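Local coordinates for protein Sqt1 (Chaetomium thermophilum, PDB 4ZOY) that probably acts as a dedicated chaperone in ribosome biogenesis, a WD40-repeat protein thought to capture a nascent ribosomal protein during translation, at residues 102-107 and 153-158. Sequence-based numbering, arbitrary orientation.
Sequences GDFLVS and HPNTIA
N155 presents its amide to D103 and F104 where two neighbouring blades of the WD40 beta-propeller meet, each blade being a four-stranded antiparallel sheet. Residues 102-107 lead into strand 104-109 of one blade and 153-158 into strand 156-161 of the next; both are second strands of their sheets, and N155 sits in the turn just before its strand. The one direct hydrogen bond between the segments runs from N155 ND2 to D103 OD2, 3.1 Å long and nearly straight at 165°. D103 OD2 lies in the plane of the N155 amide and accepts the N-H through its anti lone pair, the one away from OD1, although the carboxylate and amide planes are inclined by 52°. D103 reaches this position with CG anti to its carbonyl carbon, beside its own backbone N.

Against F104 the amide is almost perpendicular to the ring, at 88°, and meets the ring's edge rather than its face: N155 CG lies in the ring plane, 3.7 Å from F104 CD2, with N155 OD1 at 3.6 Å from the same carbon. The side-chain oxygen of this buried asparagine is also hydrogen-bonded to T98, whose hydroxyl oxygen in turn bonds to the backbone N of F104, so the loop after strand 92-97 helps fix the amide's orientation.

Further along the strands the interface becomes apolar. V106 and I157 extend toward each other tip to tip, V106 CG1 standing 4.2 Å from I157 CD1; L171 of strand 166-171 packs on both F104 and V106. At the polar end a second link runs through a water that accepts from the backbone N of D103 and donates to N155 OD1, 2.9 Å away.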
ATOM      1  N   GLY A 102       2.484  16.102   4.328  1.00 18.21           N
ATOM      2  CA  GLY A 102       1.186  15.829   4.925  1.00 20.70           C
ATOM      3  C   GLY A 102       0.278  17.038   5.011  1.00 22.33           C
ATOM      4  O   GLY A 102      -0.475  17.188   5.973  1.00 22.79           O
ATOM      5  N   ASP A 103       0.331  17.897   3.995  1.00 19.69           N
ATOM      6  CA  ASP A 103      -0.502  19.098   3.958  1.00 21.75           C
ATOM      7  C   ASP A 103      -1.985  18.761   3.890  1.00 21.65           C
ATOM      8  O   ASP A 103      -2.842  19.560   4.277  1.00 23.46           O
ATOM      9  CB  ASP A 103      -0.141  19.981   2.759  1.00 22.59           C
ATOM     10  CG  ASP A 103       1.197  20.661   2.914  1.00 26.96           C
ATOM     11  OD1 ASP A 103       1.557  21.023   4.047  1.00 30.24           O
ATOM     12  OD2 ASP A 103       1.886  20.835   1.892  1.00 28.53           O
ATOM     13  N   PHE A 104      -2.293  17.584   3.362  1.00 18.00           N
ATOM     14  CA  PHE A 104      -3.670  17.162   3.230  1.00 17.75           C
ATOM     15  C   PHE A 104      -3.836  15.736   3.703  1.00 17.62           C
ATOM     16  O   PHE A 104      -2.912  14.930   3.621  1.00 17.28           O
ATOM     17  CB  PHE A 104      -4.152  17.263   1.783  1.00 19.46           C
ATOM     18  CG  PHE A 104      -4.058  18.642   1.211  1.00 18.92           C
ATOM     19  CD1 PHE A 104      -5.110  19.532   1.345  1.00 26.15           C
ATOM     20  CD2 PHE A 104      -2.919  19.044   0.534  1.00 21.30           C
ATOM     21  CE1 PHE A 104      -5.027  20.806   0.816  1.00 27.11           C
ATOM     22  CE2 PHE A 104      -2.826  20.318  -0.002  1.00 23.14           C
ATOM     23  CZ  PHE A 104      -3.886  21.202   0.141  1.00 23.05           C
ATOM     24  N   LEU A 105      -5.025  15.458   4.217  1.00 17.91           N
ATOM     25  CA  LEU A 105      -5.484  14.108   4.501  1.00 16.45           C
ATOM     26  C   LEU A 105      -6.642  13.839   3.568  1.00 17.64           C
ATOM     27  O   LEU A 105      -7.579  14.635   3.487  1.00 19.25           O
ATOM     28  CB  LEU A 105      -5.924  13.970   5.964  1.00 17.95           C
ATOM     29  CG  LEU A 105      -6.619  12.665   6.353  1.00 19.11           C
ATOM     30  CD1 LEU A 105      -5.693  11.469   6.166  1.00 18.34           C
ATOM     31  CD2 LEU A 105      -7.109  12.748   7.797  1.00 23.61           C
ATOM     32  N   VAL A 106      -6.594  12.719   2.860  1.00 15.65           N
ATOM     33  CA  VAL A 106      -7.605  12.414   1.874  1.00 14.94           C
ATOM     34  C   VAL A 106      -8.242  11.064   2.169  1.00 17.66           C
ATOM     35  O   VAL A 106      -7.540  10.075   2.407  1.00 17.53           O
ATOM     36  CB  VAL A 106      -7.004  12.413   0.449  1.00 17.26           C
ATOM     37  CG1 VAL A 106      -8.096  12.292  -0.578  1.00 19.83           C
ATOM     38  CG2 VAL A 106      -6.178  13.690   0.209  1.00 16.90           C
ATOM     39  N   SER A 107      -9.571  11.033   2.187  1.00 16.53           N
ATOM     40  CA  SER A 107     -10.282   9.776   2.378  1.00 15.86           C
ATOM     41  C   SER A 107     -11.019   9.375   1.104  1.00 15.94           C
ATOM     42  O   SER A 107     -11.506  10.224   0.358  1.00 18.23           O
ATOM     43  CB  SER A 107     -11.249   9.879   3.563  1.00 18.71           C
ATOM     44  OG  SER A 107     -12.183  10.928   3.352  1.00 19.99           O
ATOM     45  N   HIS A 153       6.236  17.745  -7.670  1.00 14.80           N
ATOM     46  CA  HIS A 153       4.776  17.835  -7.709  1.00 14.44           C
ATOM     47  C   HIS A 153       4.157  17.497  -6.378  1.00 14.71           C
ATOM     48  O   HIS A 153       3.489  16.462  -6.241  1.00 15.25           O
ATOM     49  CB  HIS A 153       4.217  16.923  -8.793  1.00 16.66           C
ATOM     50  CG  HIS A 153       4.761  17.248 -10.145  1.00 14.36           C
ATOM     51  ND1 HIS A 153       4.272  18.292 -10.903  1.00 15.15           N
ATOM     52  CD2 HIS A 153       5.791  16.719 -10.843  1.00 18.88           C
ATOM     53  CE1 HIS A 153       4.968  18.375 -12.023  1.00 15.70           C
ATOM     54  NE2 HIS A 153       5.892  17.430 -12.014  1.00 17.26           N
ATOM     55  N   PRO A 154       4.353  18.380  -5.392  1.00 13.97           N
ATOM     56  CA  PRO A 154       3.801  18.140  -4.059  1.00 16.26           C
ATOM     57  C   PRO A 154       2.285  18.040  -4.059  1.00 16.47           C
ATOM     58  O   PRO A 154       1.604  18.594  -4.924  1.00 17.59           O
ATOM     59  CB  PRO A 154       4.264  19.361  -3.261  1.00 17.07           C
ATOM     60  CG  PRO A 154       4.512  20.425  -4.297  1.00 19.75           C
ATOM     61  CD  PRO A 154       5.055  19.675  -5.473  1.00 17.23           C
ATOM     62  N   ASN A 155       1.771  17.283  -3.094  1.00 16.42           N
ATOM     63  CA  ASN A 155       0.336  17.169  -2.867  1.00 15.92           C
ATOM     64  C   ASN A 155      -0.426  16.659  -4.084  1.00 15.09           C
ATOM     65  O   ASN A 155      -1.547  17.085  -4.368  1.00 16.57           O
ATOM     66  CB  ASN A 155      -0.208  18.524  -2.390  1.00 18.30           C
ATOM     67  CG  ASN A 155       0.403  18.928  -1.076  1.00 22.16           C
ATOM     68  OD1 ASN A 155       0.497  18.111  -0.161  1.00 20.31           O
ATOM     69  ND2 ASN A 155       0.886  20.166  -0.986  1.00 19.05           N
ATOM     70  N   THR A 156       0.203  15.725  -4.792  1.00 15.66           N
ATOM     71  CA  THR A 156      -0.419  15.036  -5.902  1.00 15.20           C
ATOM     72  C   THR A 156      -0.730  13.606  -5.480  1.00 13.29           C
ATOM     73  O   THR A 156       0.083  12.962  -4.800  1.00 15.97           O
ATOM     74  CB  THR A 156       0.495  15.081  -7.126  1.00 17.36           C
ATOM     75  OG1 THR A 156       0.701  16.461  -7.463  1.00 18.64           O
ATOM     76  CG2 THR A 156      -0.134  14.365  -8.312  1.00 19.72           C
ATOM     77  N   ILE A 157      -1.925  13.143  -5.831  1.00 14.60           N
ATOM     78  CA  ILE A 157      -2.388  11.811  -5.435  1.00 14.46           C
ATOM     79  C   ILE A 157      -3.021  11.085  -6.612  1.00 15.62           C
ATOM     80  O   ILE A 157      -3.678  11.703  -7.457  1.00 18.31           O
ATOM     81  CB  ILE A 157      -3.404  11.901  -4.253  1.00 15.59           C
ATOM     82  CG1 ILE A 157      -3.848  10.524  -3.770  1.00 22.06           C
ATOM     83  CG2 ILE A 157      -4.630  12.729  -4.633  1.00 20.22           C
ATOM     84  CD1 ILE A 157      -5.027  10.593  -2.819  1.00 32.19           C
ATOM     85  N   ALA A 158      -2.822   9.771  -6.666  1.00 14.75           N
ATOM     86  CA  ALA A 158      -3.494   8.930  -7.626  1.00 14.23           C
ATOM     87  C   ALA A 158      -4.486   8.033  -6.934  1.00 14.13           C
ATOM     88  O   ALA A 158      -4.309   7.669  -5.763  1.00 15.37           O
ATOM     89  CB  ALA A 158      -2.491   8.080  -8.399  1.00 16.25           C
TER
HETATM   90  O   HOH W   1       2.625  17.963   1.738  1.00 22.13           O